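Local coordinates for substrate binding periplasmic protein (Ralstonia solanacearum, PDB 3LOP) that binds leucine and probably hands it, or a similar amino acid, from the periplasm to a membrane transporter, at residues Gly93-Ala98 with Pro116-Ile121; Ala171-Ala176 with Ala195-Ile200; Leu250-Pro255 with Gly352-Glu357. All blocks are in the same frame, centred on the assembly; numbering follows the deposited sequence.

Interaction 1 (Gly93-Ala98 with Pro116-Ile121)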
# COMPACT_ATOMS: atom_id res chain seq x y z
N GLY A 93 12.46 10.88 14.28
CA GLY A 93 11.80 12.15 14.51
C GLY A 93 11.77 13.14 13.36
O GLY A 93 11.67 14.34 13.58
N VAL A 94 11.85 12.63 12.13
CA VAL A 94 11.83 13.50 10.96
C VAL A 94 10.50 14.23 10.81
O VAL A 94 10.46 15.43 10.54
CB VAL A 94 12.11 12.70 9.67
CG1 VAL A 94 12.09 13.63 8.47
CG2 VAL A 94 13.45 12.00 9.78
N LEU A 95 9.40 13.50 10.98
CA LEU A 95 8.08 14.10 10.85
C LEU A 95 7.83 15.09 11.99
O LEU A 95 7.27 16.16 11.77
CB LEU A 95 7.00 13.03 10.85
CG LEU A 95 7.10 11.96 9.75
CD1 LEU A 95 5.97 10.95 9.94
CD2 LEU A 95 7.01 12.61 8.38
N ALA A 96 8.24 14.72 13.20
CA ALA A 96 8.05 15.58 14.36
C ALA A 96 8.80 16.90 14.20
O ALA A 96 8.30 17.97 14.55
CB ALA A 96 8.52 14.87 15.62
N GLU A 97 10.01 16.81 13.66
CA GLU A 97 10.85 17.98 13.46
C GLU A 97 10.23 18.96 12.46
O GLU A 97 10.29 20.18 12.64
CB GLU A 97 12.22 17.53 12.97
CG GLU A 97 13.18 18.65 12.62
CD GLU A 97 14.51 18.09 12.18
OE1 GLU A 97 15.24 17.55 13.03
OE2 GLU A 97 14.81 18.17 10.97
N ALA A 98 9.62 18.41 11.41
CA ALA A 98 9.00 19.24 10.39
C ALA A 98 7.52 19.50 10.66
O ALA A 98 6.90 20.30 9.96
CB ALA A 98 9.16 18.56 9.02
N PRO A 116 1.34 10.51 16.16
CA PRO A 116 0.42 11.62 15.93
C PRO A 116 0.46 12.27 14.55
O PRO A 116 -0.52 12.87 14.12
CB PRO A 116 0.78 12.60 17.05
CG PRO A 116 2.24 12.35 17.26
CD PRO A 116 2.29 10.83 17.24
N LEU A 117 1.59 12.14 13.85
CA LEU A 117 1.71 12.73 12.52
C LEU A 117 1.51 11.75 11.37
O LEU A 117 1.59 12.14 10.21
CB LEU A 117 3.07 13.42 12.38
CG LEU A 117 3.17 14.75 13.14
CD1 LEU A 117 4.58 15.30 13.06
CD2 LEU A 117 2.18 15.74 12.53
N VAL A 118 1.24 10.49 11.69
CA VAL A 118 1.02 9.49 10.64
C VAL A 118 -0.47 9.17 10.55
O VAL A 118 -1.10 8.82 11.55
CB VAL A 118 1.83 8.21 10.91
CG1 VAL A 118 1.61 7.22 9.78
CG2 VAL A 118 3.31 8.55 11.01
N PHE A 119 -1.01 9.29 9.34
CA PHE A 119 -2.43 9.04 9.09
C PHE A 119 -2.68 7.89 8.13
O PHE A 119 -2.88 8.09 6.93
CB PHE A 119 -3.09 10.31 8.55
CG PHE A 119 -3.07 11.47 9.51
CD1 PHE A 119 -1.92 12.23 9.70
CD2 PHE A 119 -4.21 11.78 10.25
CE1 PHE A 119 -1.91 13.29 10.61
CE2 PHE A 119 -4.22 12.83 11.16
CZ PHE A 119 -3.07 13.59 11.34
N PRO A 120 -2.67 6.65 8.65
CA PRO A 120 -2.91 5.48 7.80
C PRO A 120 -4.34 5.49 7.28
O PRO A 120 -5.27 5.79 8.03
CB PRO A 120 -2.63 4.31 8.74
CG PRO A 120 -3.04 4.85 10.08
CD PRO A 120 -2.46 6.25 10.05
N ILE A 121 -4.51 5.15 6.01
CA ILE A 121 -5.84 5.12 5.42
C ILE A 121 -6.36 3.69 5.28
O ILE A 121 -7.37 3.33 5.87
CB ILE A 121 -5.84 5.79 4.02
CG1 ILE A 121 -5.58 7.29 4.17
CG2 ILE A 121 -7.17 5.53 3.32
CD1 ILE A 121 -5.47 8.03 2.85
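Leu95 and Leu117 meet where a short helix lies against the approach to an edge strand, a small example of a helix resting on such an approach through aliphatic side chains. Two kinds of contact do the work. The first is aliphatic packing. CD1 of Leu95 rests on CG2 of Val118 at 3.7 Å, the two side chains crossing at about a right angle, while the CB of Leu95 lies 4.0 Å from CD1 of Leu117. With chi1 of Leu95 at -58°, its CG stands beside the backbone N and anti to the carbonyl carbon, which carries the isobutyl group off the helix to Val118.

The second kind sets a methyl against the backbone. CD1 of Leu117 comes over the face of the peptide linking Leu95 to Ala96, only 3.1 Å from the carbonyl O of Leu95 and 3.7 Å from the N of Ala96. This is tight packing of a branch end against a polar group: the methyl sits above the carbonyl, not in its plane.

Gly93 links two helices: its positive phi ends the preceding one in a Schellman motif, and it is the N-cap of 94-98, its O accepting from the N of Glu97 at 3.0 Å.

Val94 faces helix 58-71, and Val118 also touches Met90 of helix 83-91. Strand 118-119 is the outermost strand of the five-stranded parallel sheet in one lobe. Leu117, just before it, and Phe119 make backbone bonds to Leu102, and Phe119 to Gly104 as well, while both side chains pack against helix 309-317.

Interaction 2 (Ala171-Ala176 with Ala195-Ile200)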
# COMPACT_ATOMS: atom_id res chain seq x y z
N ALA A 171 0.14 -23.49 14.04
CA ALA A 171 1.39 -22.75 13.94
C ALA A 171 1.93 -22.85 12.52
O ALA A 171 1.54 -23.74 11.77
CB ALA A 171 2.42 -23.31 14.93
N ILE A 172 2.80 -21.92 12.15
CA ILE A 172 3.39 -21.93 10.81
C ILE A 172 4.18 -23.21 10.60
O ILE A 172 4.96 -23.63 11.46
CB ILE A 172 4.31 -20.71 10.62
CG1 ILE A 172 3.48 -19.42 10.69
CG2 ILE A 172 5.05 -20.80 9.29
CD1 ILE A 172 4.31 -18.16 10.68
N THR A 173 3.97 -23.85 9.44
CA THR A 173 4.65 -25.09 9.11
C THR A 173 6.07 -24.86 8.61
O THR A 173 6.98 -25.62 8.94
CB THR A 173 3.87 -25.88 8.04
OG1 THR A 173 2.65 -26.38 8.62
CG2 THR A 173 4.69 -27.05 7.52
N ALA A 174 6.25 -23.81 7.82
CA ALA A 174 7.56 -23.50 7.27
C ALA A 174 7.63 -22.03 6.88
O ALA A 174 6.62 -21.43 6.52
CB ALA A 174 7.84 -24.37 6.04
N MSE A 175 8.82 -21.45 6.98
CA MSE A 175 9.00 -20.06 6.61
C MSE A 175 10.35 -19.90 5.92
O MSE A 175 11.29 -20.64 6.18
CB MSE A 175 8.91 -19.14 7.84
CG MSE A 175 9.92 -19.42 8.94
SE MSE A 175 9.72 -18.19 10.42
CE MSE A 175 8.17 -18.98 11.25
N ALA A 176 10.42 -18.93 5.02
CA ALA A 176 11.63 -18.66 4.26
C ALA A 176 11.69 -17.17 3.97
O ALA A 176 10.68 -16.55 3.66
CB ALA A 176 11.64 -19.45 2.97
N ALA A 195 8.73 -27.98 1.58
CA ALA A 195 7.78 -28.02 2.69
C ALA A 195 6.45 -28.60 2.24
O ALA A 195 5.99 -28.34 1.13
CB ALA A 195 7.59 -26.61 3.25
N ASP A 196 5.83 -29.38 3.12
CA ASP A 196 4.55 -30.00 2.81
C ASP A 196 3.42 -29.05 3.20
O ASP A 196 2.65 -29.32 4.12
CB ASP A 196 4.44 -31.33 3.57
CG ASP A 196 3.19 -32.10 3.22
OD1 ASP A 196 2.78 -32.07 2.04
OD2 ASP A 196 2.62 -32.75 4.13
N VAL A 197 3.31 -27.95 2.47
CA VAL A 197 2.30 -26.94 2.76
C VAL A 197 1.13 -26.89 1.79
O VAL A 197 1.27 -27.17 0.60
CB VAL A 197 2.95 -25.54 2.83
CG1 VAL A 197 3.92 -25.48 4.00
CG2 VAL A 197 3.68 -25.23 1.53
N GLN A 198 -0.04 -26.53 2.32
CA GLN A 198 -1.26 -26.44 1.52
C GLN A 198 -1.47 -25.03 1.01
O GLN A 198 -2.18 -24.81 0.03
CB GLN A 198 -2.47 -26.85 2.37
CG GLN A 198 -2.42 -28.30 2.83
CD GLN A 198 -3.28 -28.54 4.05
OE1 GLN A 198 -3.22 -27.80 5.03
NE2 GLN A 198 -4.09 -29.60 4.00
N ALA A 199 -0.84 -24.07 1.68
CA ALA A 199 -0.96 -22.67 1.31
C ALA A 199 0.31 -21.94 1.70
O ALA A 199 0.97 -22.30 2.67
CB ALA A 199 -2.17 -22.04 2.01
N ILE A 200 0.66 -20.92 0.93
CA ILE A 200 1.84 -20.11 1.21
C ILE A 200 1.42 -18.65 1.19
O ILE A 200 0.87 -18.16 0.21
CB ILE A 200 2.95 -20.33 0.17
CG1 ILE A 200 3.50 -21.75 0.30
CG2 ILE A 200 4.06 -19.31 0.39
CD1 ILE A 200 4.49 -22.13 -0.79
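Thr173 and Val197 lie alongside one another, pointing opposite ways, at one end of a beta-alpha-beta crossover, the repeating unit of the parallel sheets in periplasmic binding proteins. Here the chain leaves strand 174-178, runs through helix 186-194 and returns in strand 199-203, passing over strand 144-149, which lies between the two in the sheet. The contact joins the entrance of the first strand to the turn before the second.

The threonine offers its methyl rather than its hydroxyl: with chi1 at -69°, OG1 stands beside the backbone N and CG2 swings anti to it, reaching CG1 of Val197 at 3.9 Å. That CG1 also lies 4.1 Å from the CB of Thr173, so one valine methyl is set alongside the CB-CG2 bond.

A different geometry holds at the neighbouring pair. Ala174 and Ala195 point at each other, and their CB atoms meet nearly tip to tip at 3.6 Å. Such short side chains let the turn come close to the strand. Between Ala195 and Val197 the chain bends sharply in an inverse gamma turn centred on Asp196, closed by a weak bond from the N of Val197 to the O of Ala195.

Beyond the turn, the side chain of Gln198 fastens the approach to strand 144-149, its OE1 accepting from the backbone N of both Thr142 and Arg143.

Interaction 3 (Leu250-Pro255 with Gly352-Glu357)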
# COMPACT_ATOMS: atom_id res chain seq x y z
N LEU A 250 -6.36 -12.63 -2.11
CA LEU A 250 -5.91 -11.37 -1.54
C LEU A 250 -7.00 -10.70 -0.73
O LEU A 250 -8.14 -11.16 -0.68
CB LEU A 250 -5.48 -10.42 -2.66
CG LEU A 250 -6.59 -10.05 -3.65
CD1 LEU A 250 -6.51 -8.57 -4.00
CD2 LEU A 250 -6.47 -10.91 -4.90
N ALA A 251 -6.63 -9.61 -0.07
CA ALA A 251 -7.58 -8.83 0.71
C ALA A 251 -7.66 -7.46 0.06
O ALA A 251 -6.65 -6.79 -0.12
CB ALA A 251 -7.11 -8.71 2.15
N LEU A 252 -8.87 -7.06 -0.32
CA LEU A 252 -9.09 -5.77 -0.95
C LEU A 252 -9.21 -4.70 0.13
O LEU A 252 -10.06 -4.82 1.02
CB LEU A 252 -10.39 -5.81 -1.77
CG LEU A 252 -10.47 -6.83 -2.91
CD1 LEU A 252 -11.92 -7.01 -3.34
CD2 LEU A 252 -9.62 -6.35 -4.06
N VAL A 253 -8.36 -3.68 0.07
CA VAL A 253 -8.40 -2.59 1.05
C VAL A 253 -8.57 -1.25 0.33
O VAL A 253 -8.56 -0.18 0.96
CB VAL A 253 -7.12 -2.56 1.92
CG1 VAL A 253 -7.02 -3.86 2.71
CG2 VAL A 253 -5.89 -2.36 1.06
N MSE A 254 -8.73 -1.32 -0.98
CA MSE A 254 -8.92 -0.15 -1.83
C MSE A 254 -9.97 -0.48 -2.88
O MSE A 254 -10.28 -1.65 -3.11
CB MSE A 254 -7.62 0.19 -2.57
CG MSE A 254 -6.58 0.94 -1.77
SE MSE A 254 -7.09 2.78 -1.49
CE MSE A 254 -6.68 2.92 0.39
N PRO A 255 -10.56 0.55 -3.51
CA PRO A 255 -11.57 0.29 -4.54
C PRO A 255 -10.90 -0.60 -5.60
O PRO A 255 -9.75 -0.38 -5.97
CB PRO A 255 -11.89 1.69 -5.07
CG PRO A 255 -11.76 2.53 -3.83
CD PRO A 255 -10.49 1.99 -3.19
N GLY A 352 -7.44 -13.62 -15.12
CA GLY A 352 -6.81 -12.46 -14.51
C GLY A 352 -7.67 -11.41 -13.83
O GLY A 352 -7.14 -10.52 -13.17
N LEU A 353 -8.99 -11.49 -13.98
CA LEU A 353 -9.86 -10.50 -13.36
C LEU A 353 -9.87 -10.66 -11.84
O LEU A 353 -9.93 -11.77 -11.33
CB LEU A 353 -11.29 -10.65 -13.89
CG LEU A 353 -12.33 -9.68 -13.31
CD1 LEU A 353 -11.98 -8.25 -13.72
CD2 LEU A 353 -13.72 -10.04 -13.82
N VAL A 354 -9.80 -9.54 -11.13
CA VAL A 354 -9.85 -9.59 -9.67
C VAL A 354 -11.32 -9.53 -9.25
O VAL A 354 -12.01 -8.55 -9.51
CB VAL A 354 -9.08 -8.42 -9.03
CG1 VAL A 354 -9.29 -8.42 -7.52
CG2 VAL A 354 -7.60 -8.54 -9.36
N ILE A 355 -11.78 -10.59 -8.60
CA ILE A 355 -13.16 -10.70 -8.17
C ILE A 355 -13.30 -10.64 -6.65
O ILE A 355 -12.54 -11.28 -5.93
CB ILE A 355 -13.76 -12.04 -8.65
CG1 ILE A 355 -13.57 -12.17 -10.16
CG2 ILE A 355 -15.25 -12.11 -8.30
CD1 ILE A 355 -13.95 -13.52 -10.71
N GLN A 356 -14.26 -9.86 -6.17
CA GLN A 356 -14.50 -9.73 -4.73
C GLN A 356 -15.29 -10.93 -4.22
O GLN A 356 -16.02 -11.57 -4.98
CB GLN A 356 -15.27 -8.45 -4.41
CG GLN A 356 -16.68 -8.43 -4.97
CD GLN A 356 -17.53 -7.33 -4.35
OE1 GLN A 356 -18.66 -7.09 -4.79
NE2 GLN A 356 -17.00 -6.67 -3.33
N GLU A 357 -15.13 -11.21 -2.93
CA GLU A 357 -15.79 -12.32 -2.25
C GLU A 357 -14.97 -13.60 -2.36
O GLU A 357 -13.85 -13.56 -2.92
CB GLU A 357 -17.20 -12.55 -2.79
CG GLU A 357 -18.27 -11.68 -2.15
CD GLU A 357 -19.68 -12.01 -2.64
OE1 GLU A 357 -20.00 -13.21 -2.76
OE2 GLU A 357 -20.46 -11.07 -2.89
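Leu252 and Gln356 are the nearest pair of CA atoms, 7.7 Å apart, across strands 250-252 and 354-356, whose short axes run 8.9 Å apart at the nearest point and cross at -67°. At that separation the side chains must bridge the gap, and Leu252 does most of it by presenting both branches. Its CD1 settles against the backbone end of Gln356, 3.8 Å from CB and 4.0 Å from CA. Its CD2 meets CG1 of Val354, also at 4.0 Å, as the two side chains pass side by side, head to tail.

The strands are second neighbours in a three-stranded antiparallel sheet: 344-348 runs between them and bonds to both, so the leucine reaches across the middle strand on one face. Phe284 of helix 284-303 touches both Leu252 and Val354.

Val354 has CG1 anti to its backbone N, chi1 174°, which lets this one methyl serve two leucines: CD1 of Leu250 lies more loosely against it at 4.5 Å. The side chain of Gln356 runs at about a right angle to that of Leu252 and extends away from it, so that CB does the touching; elsewhere it packs against Lys259. The carbonyl O of Val354 accepts a hydrogen bond from ND2 of Asn256, just past the end of segment 250-255.

Overall arrangement
Followed from the N terminus, the three contacts close in series, none nesting in or crossing another. Interaction 1 closes a loop of 17 residues at the edge of the first parallel sheet; interaction 2 closes one of 18, built round a helix, in the second. Interaction 3 spans 96 residues and brings together the two outer strands of the small antiparallel sheet, the second at the C-terminal end of the modelled chain. Interactions 1 and 2 lie in different lobes, their centres about 37 Å apart. Interactions 1 and 3 touch where CG2 of Ile121 packs on CE of Met254, 4.0 Å away, consistent with neighbouring crossings between lobes. Interaction 2 touches neither.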